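Local structure of OmpA family protein (Escherichia coli, 5M38) at residues A[92-97]-A[103-108]; A[46-51]-A[55-60]. The protein probably binds peptidoglycan through its OmpA-like domain, attaching a component of the type VI secretion system of enteroaggregative bacteria to the cell wall. All coordinates share one frame; numbering follows the deposited sequence.

Contact 1: A[92-97]-A[103-108]; sequences RPVAPN and RARNRR
The side chain of N106 reads the backbone of the opposing loop in both directions, as donor and as acceptor, although few residues here are buried. Its OD1 accepts two successive amides: V94 N at 2.8 Å, tilted from the carbonyl plane, and A95 N at 3.2 Å, in that plane and nearly straight (N-H...O 177°). Its ND2 donates to A95 O at 3.1 Å, meeting that carbonyl from above its plane. CG stands beside the backbone N (chi1 -61°), which turns the amide toward the loop. An alanine here removes the side-chain partner of the V94 and A95 amides and of the A95 carbonyl, and the loop would probably be freer to shift.

Two arginines bind carbonyls at the two ends of 92-97. R108 presents the edge of its guanidinium to R92 O, with NH2 2.9 Å away and in plane, while NH1 binds N106 O at 3.1 Å; V94 CG1 lies over a face of the same group, 3.4 Å from NH2. R103, its chain bent twice, points NH1 at N97 O, 3.1 Å apart. Near R108, V94 CG2 packs against R105 CB, 3.9 Å away. R108 NE also pairs with E110. The Asn-Arg-Arg run where helix 100-106 gives way to strand 108-112 is a familiar sequence feature of the OmpA-like domain, and here N106 and R108 of that run hold the preceding loop.

Contact 2: A[46-51]-A[55-60]; sequences GHTDNT and LRNQAL
N57 ND2 reaches across from the helix to T51 O, 2.9 Å away, in a hydrogen bond that joins the two segments. The bond is fairly straight at the donor (N-H...O 163°), and T51 O lies close to the amide plane of N57; seen from the acceptor, however, ND2 stands well above the carbonyl plane, away from the lone-pair directions. The same ND2 is 3.5 Å from D49 O, so it lies near the carbonyl oxygens of both D49 and T51.

T48 supplies the other half of the contact. Its side chain crosses that of N57 at a slant: OG1 comes 3.4 Å from N57 CB, and CG2 rests 3.4 Å from N57 O. The first torsion puts OG1 between the backbone N and the carbonyl carbon (chi1 71°), and from there the hydroxyl donates to D49 O, at 3.0 Å and in its carbonyl plane. This buried hydroxyl thus finds its acceptor within its own loop, while OG1 and CG2 both also lie against N57 of the helix. D49 turns its carboxylate to other work: OD1 takes a weak bond from T51 N, and OD2 forms a salt bridge with R107.

The contact belongs to a beta-alpha-beta unit, where the chain leaves strand 42-47 and turns into helix 54-74 on its way to strand 83-89. G46 and T48 pair through their backbones with that last strand, at Q86, Y88 and G89, whereas H47 probably bonds to R108 at the start of strand 108-112 and lays its ring nearly parallel to that of Y88.

How the contacts relate
From the N terminus, the chain reaches contact 2 first: it closes the loop between strand 42-47 and helix 54-74. After that helix and strand 83-89 comes contact 1, which closes the loop holding helix 100-106 just before strand 108-112. The two are in series, neither nested nor crossed, yet their centres lie only about 11 Å apart. They touch directly: besides the ties from R107 and R108 of contact 1 to D49 and H47 of contact 2, R103 packs on D49 and N97 on N50. The loops at one end of the sheet are thereby joined to each other and to helices 54-74 and 100-106.

Contact 1: A[92-97]-A[103-108]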
# COMPACT_ATOMS: atom_id res chain seq x y z
N ARG A 92 7.27 -10.09 3.43
CA ARG A 92 6.39 -10.82 2.49
C ARG A 92 6.67 -10.52 1.01
O ARG A 92 5.80 -9.93 0.34
CB ARG A 92 4.88 -10.61 2.81
CG ARG A 92 4.41 -10.89 4.24
CD ARG A 92 4.30 -12.36 4.58
NE ARG A 92 3.78 -12.57 5.93
CZ ARG A 92 4.50 -12.98 6.97
NH1 ARG A 92 5.80 -13.26 6.82
NH2 ARG A 92 3.94 -13.13 8.16
N PRO A 93 7.83 -10.95 0.44
CA PRO A 93 8.08 -10.64 -0.98
C PRO A 93 7.21 -11.39 -1.99
O PRO A 93 6.81 -12.51 -1.71
CB PRO A 93 9.57 -10.96 -1.17
CG PRO A 93 9.89 -11.90 -0.11
CD PRO A 93 8.98 -11.64 1.04
N VAL A 94 6.93 -10.76 -3.15
CA VAL A 94 6.21 -11.39 -4.25
C VAL A 94 7.21 -12.07 -5.18
O VAL A 94 6.91 -13.11 -5.77
CB VAL A 94 5.23 -10.48 -5.03
CG1 VAL A 94 3.96 -10.23 -4.22
CG2 VAL A 94 5.87 -9.17 -5.45
N ALA A 95 8.40 -11.49 -5.29
CA ALA A 95 9.50 -11.98 -6.12
C ALA A 95 10.80 -12.00 -5.28
O ALA A 95 10.85 -11.32 -4.25
CB ALA A 95 9.67 -11.07 -7.32
N PRO A 96 11.86 -12.76 -5.67
CA PRO A 96 13.10 -12.74 -4.87
C PRO A 96 13.86 -11.42 -5.04
O PRO A 96 13.87 -10.84 -6.12
CB PRO A 96 13.91 -13.94 -5.40
CG PRO A 96 12.97 -14.69 -6.32
CD PRO A 96 12.00 -13.66 -6.83
N ASN A 97 14.49 -10.96 -3.94
CA ASN A 97 15.25 -9.71 -3.83
C ASN A 97 16.68 -9.77 -4.40
O ASN A 97 17.41 -8.78 -4.31
CB ASN A 97 15.28 -9.26 -2.36
CG ASN A 97 14.00 -8.65 -1.85
OD1 ASN A 97 13.48 -9.02 -0.80
ND2 ASN A 97 13.49 -7.66 -2.53
N ARG A 103 13.14 -6.82 -6.71
CA ARG A 103 13.13 -5.75 -5.73
C ARG A 103 12.04 -4.69 -6.02
O ARG A 103 11.38 -4.24 -5.09
CB ARG A 103 14.51 -5.11 -5.68
CG ARG A 103 15.23 -5.39 -4.39
CD ARG A 103 16.70 -5.69 -4.49
NE ARG A 103 17.45 -4.90 -5.47
CZ ARG A 103 18.43 -5.41 -6.21
NH1 ARG A 103 18.74 -6.69 -6.11
NH2 ARG A 103 19.09 -4.64 -7.06
N ALA A 104 11.84 -4.33 -7.30
CA ALA A 104 10.85 -3.36 -7.78
C ALA A 104 9.44 -3.86 -7.58
O ALA A 104 8.53 -3.05 -7.33
CB ALA A 104 11.09 -3.03 -9.25
N ARG A 105 9.25 -5.20 -7.71
CA ARG A 105 7.95 -5.85 -7.56
C ARG A 105 7.51 -5.89 -6.09
O ARG A 105 6.31 -5.86 -5.82
CB ARG A 105 7.99 -7.26 -8.16
CG ARG A 105 7.84 -7.30 -9.67
CD ARG A 105 7.65 -8.73 -10.16
NE ARG A 105 6.36 -9.28 -9.74
CZ ARG A 105 6.09 -10.58 -9.65
NH1 ARG A 105 7.02 -11.48 -9.94
NH2 ARG A 105 4.89 -10.99 -9.25
N ASN A 106 8.48 -5.91 -5.17
CA ASN A 106 8.26 -5.95 -3.72
C ASN A 106 7.92 -4.61 -3.10
O ASN A 106 7.32 -4.58 -2.03
CB ASN A 106 9.45 -6.57 -3.02
CG ASN A 106 9.72 -7.99 -3.43
OD1 ASN A 106 8.83 -8.79 -3.72
ND2 ASN A 106 10.97 -8.30 -3.57
N ARG A 107 8.34 -3.52 -3.73
CA ARG A 107 8.06 -2.18 -3.23
C ARG A 107 6.64 -1.84 -3.64
O ARG A 107 6.41 -1.28 -4.72
CB ARG A 107 9.08 -1.16 -3.79
CG ARG A 107 10.52 -1.44 -3.36
CD ARG A 107 11.51 -0.38 -3.81
NE ARG A 107 11.55 -0.22 -5.26
CZ ARG A 107 12.54 -0.64 -6.05
NH1 ARG A 107 13.59 -1.26 -5.53
NH2 ARG A 107 12.49 -0.43 -7.36
N ARG A 108 5.67 -2.21 -2.80
CA ARG A 108 4.26 -1.97 -3.10
C ARG A 108 3.38 -1.80 -1.87
O ARG A 108 3.75 -2.23 -0.78
CB ARG A 108 3.70 -3.08 -4.03
CG ARG A 108 3.19 -4.36 -3.33
CD ARG A 108 4.27 -5.39 -3.15
NE ARG A 108 3.75 -6.63 -2.57
CZ ARG A 108 4.46 -7.42 -1.77
NH1 ARG A 108 5.71 -7.11 -1.45
NH2 ARG A 108 3.91 -8.52 -1.28

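Contact 2: A[46-51]-A[55-60]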
# COMPACT_ATOMS: atom_id res chain seq x y z
N GLY A 46 1.43 -2.63 3.67
CA GLY A 46 2.61 -1.98 3.12
C GLY A 46 3.79 -2.92 3.08
O GLY A 46 4.00 -3.70 4.02
N HIS A 47 4.57 -2.88 1.97
CA HIS A 47 5.76 -3.73 1.77
C HIS A 47 6.86 -2.95 1.08
O HIS A 47 6.58 -2.05 0.29
CB HIS A 47 5.45 -4.96 0.89
CG HIS A 47 4.20 -5.71 1.24
ND1 HIS A 47 4.24 -6.82 2.05
CD2 HIS A 47 2.93 -5.50 0.84
CE1 HIS A 47 2.99 -7.26 2.12
NE2 HIS A 47 2.16 -6.47 1.43
N THR A 48 8.12 -3.34 1.36
CA THR A 48 9.37 -2.83 0.80
C THR A 48 10.19 -4.03 0.25
O THR A 48 9.75 -5.18 0.34
CB THR A 48 10.19 -2.11 1.91
OG1 THR A 48 10.71 -3.08 2.82
CG2 THR A 48 9.41 -1.06 2.69
N ASP A 49 11.40 -3.76 -0.26
CA ASP A 49 12.38 -4.77 -0.68
C ASP A 49 13.39 -4.93 0.50
O ASP A 49 13.09 -4.45 1.60
CB ASP A 49 13.06 -4.34 -1.99
CG ASP A 49 13.73 -2.97 -2.03
OD1 ASP A 49 13.83 -2.32 -0.97
OD2 ASP A 49 14.14 -2.54 -3.12
N ASN A 50 14.56 -5.56 0.29
CA ASN A 50 15.53 -5.75 1.37
C ASN A 50 16.60 -4.64 1.47
O ASN A 50 17.48 -4.71 2.33
CB ASN A 50 16.19 -7.13 1.28
CG ASN A 50 16.97 -7.38 0.02
OD1 ASN A 50 16.85 -6.65 -0.97
ND2 ASN A 50 17.76 -8.43 0.02
N THR A 51 16.53 -3.64 0.59
CA THR A 51 17.46 -2.51 0.56
C THR A 51 17.18 -1.59 1.75
O THR A 51 16.12 -0.98 1.85
CB THR A 51 17.44 -1.80 -0.81
OG1 THR A 51 17.59 -2.76 -1.84
CG2 THR A 51 18.53 -0.75 -0.94
N LEU A 55 14.22 -2.87 10.26
CA LEU A 55 13.38 -2.17 11.25
C LEU A 55 12.78 -0.95 10.64
O LEU A 55 11.56 -0.78 10.74
CB LEU A 55 14.18 -1.77 12.51
CG LEU A 55 13.78 -2.49 13.79
CD1 LEU A 55 14.10 -3.97 13.68
CD2 LEU A 55 14.50 -1.91 14.97
N ARG A 56 13.62 -0.12 9.97
CA ARG A 56 13.26 1.13 9.27
C ARG A 56 12.29 0.86 8.14
O ARG A 56 11.36 1.63 7.94
CB ARG A 56 14.51 1.82 8.73
CG ARG A 56 15.42 2.40 9.81
CD ARG A 56 16.32 3.51 9.29
NE ARG A 56 15.54 4.64 8.78
CZ ARG A 56 15.09 5.64 9.53
NH1 ARG A 56 15.34 5.67 10.83
NH2 ARG A 56 14.39 6.62 8.98
N ASN A 57 12.50 -0.23 7.40
CA ASN A 57 11.65 -0.61 6.28
C ASN A 57 10.26 -1.06 6.73
O ASN A 57 9.27 -0.79 6.04
CB ASN A 57 12.34 -1.65 5.38
CG ASN A 57 13.22 -1.04 4.32
OD1 ASN A 57 13.13 0.16 3.98
ND2 ASN A 57 14.03 -1.87 3.70
N GLN A 58 10.16 -1.71 7.90
CA GLN A 58 8.89 -2.14 8.49
C GLN A 58 8.07 -0.90 8.87
O GLN A 58 6.91 -0.78 8.49
CB GLN A 58 9.16 -3.02 9.73
CG GLN A 58 7.93 -3.40 10.54
CD GLN A 58 7.46 -4.82 10.37
OE1 GLN A 58 8.21 -5.80 10.26
NE2 GLN A 58 6.17 -4.95 10.46
N ALA A 59 8.72 0.06 9.56
CA ALA A 59 8.14 1.33 9.99
C ALA A 59 7.62 2.12 8.80
O ALA A 59 6.47 2.57 8.83
CB ALA A 59 9.18 2.14 10.73
N LEU A 60 8.46 2.23 7.75
CA LEU A 60 8.16 2.93 6.51
C LEU A 60 6.99 2.30 5.76
O LEU A 60 6.13 3.03 5.26
CB LEU A 60 9.43 3.02 5.63
CG LEU A 60 9.32 3.72 4.26
CD1 LEU A 60 9.00 5.22 4.37
CD2 LEU A 60 10.51 3.42 3.38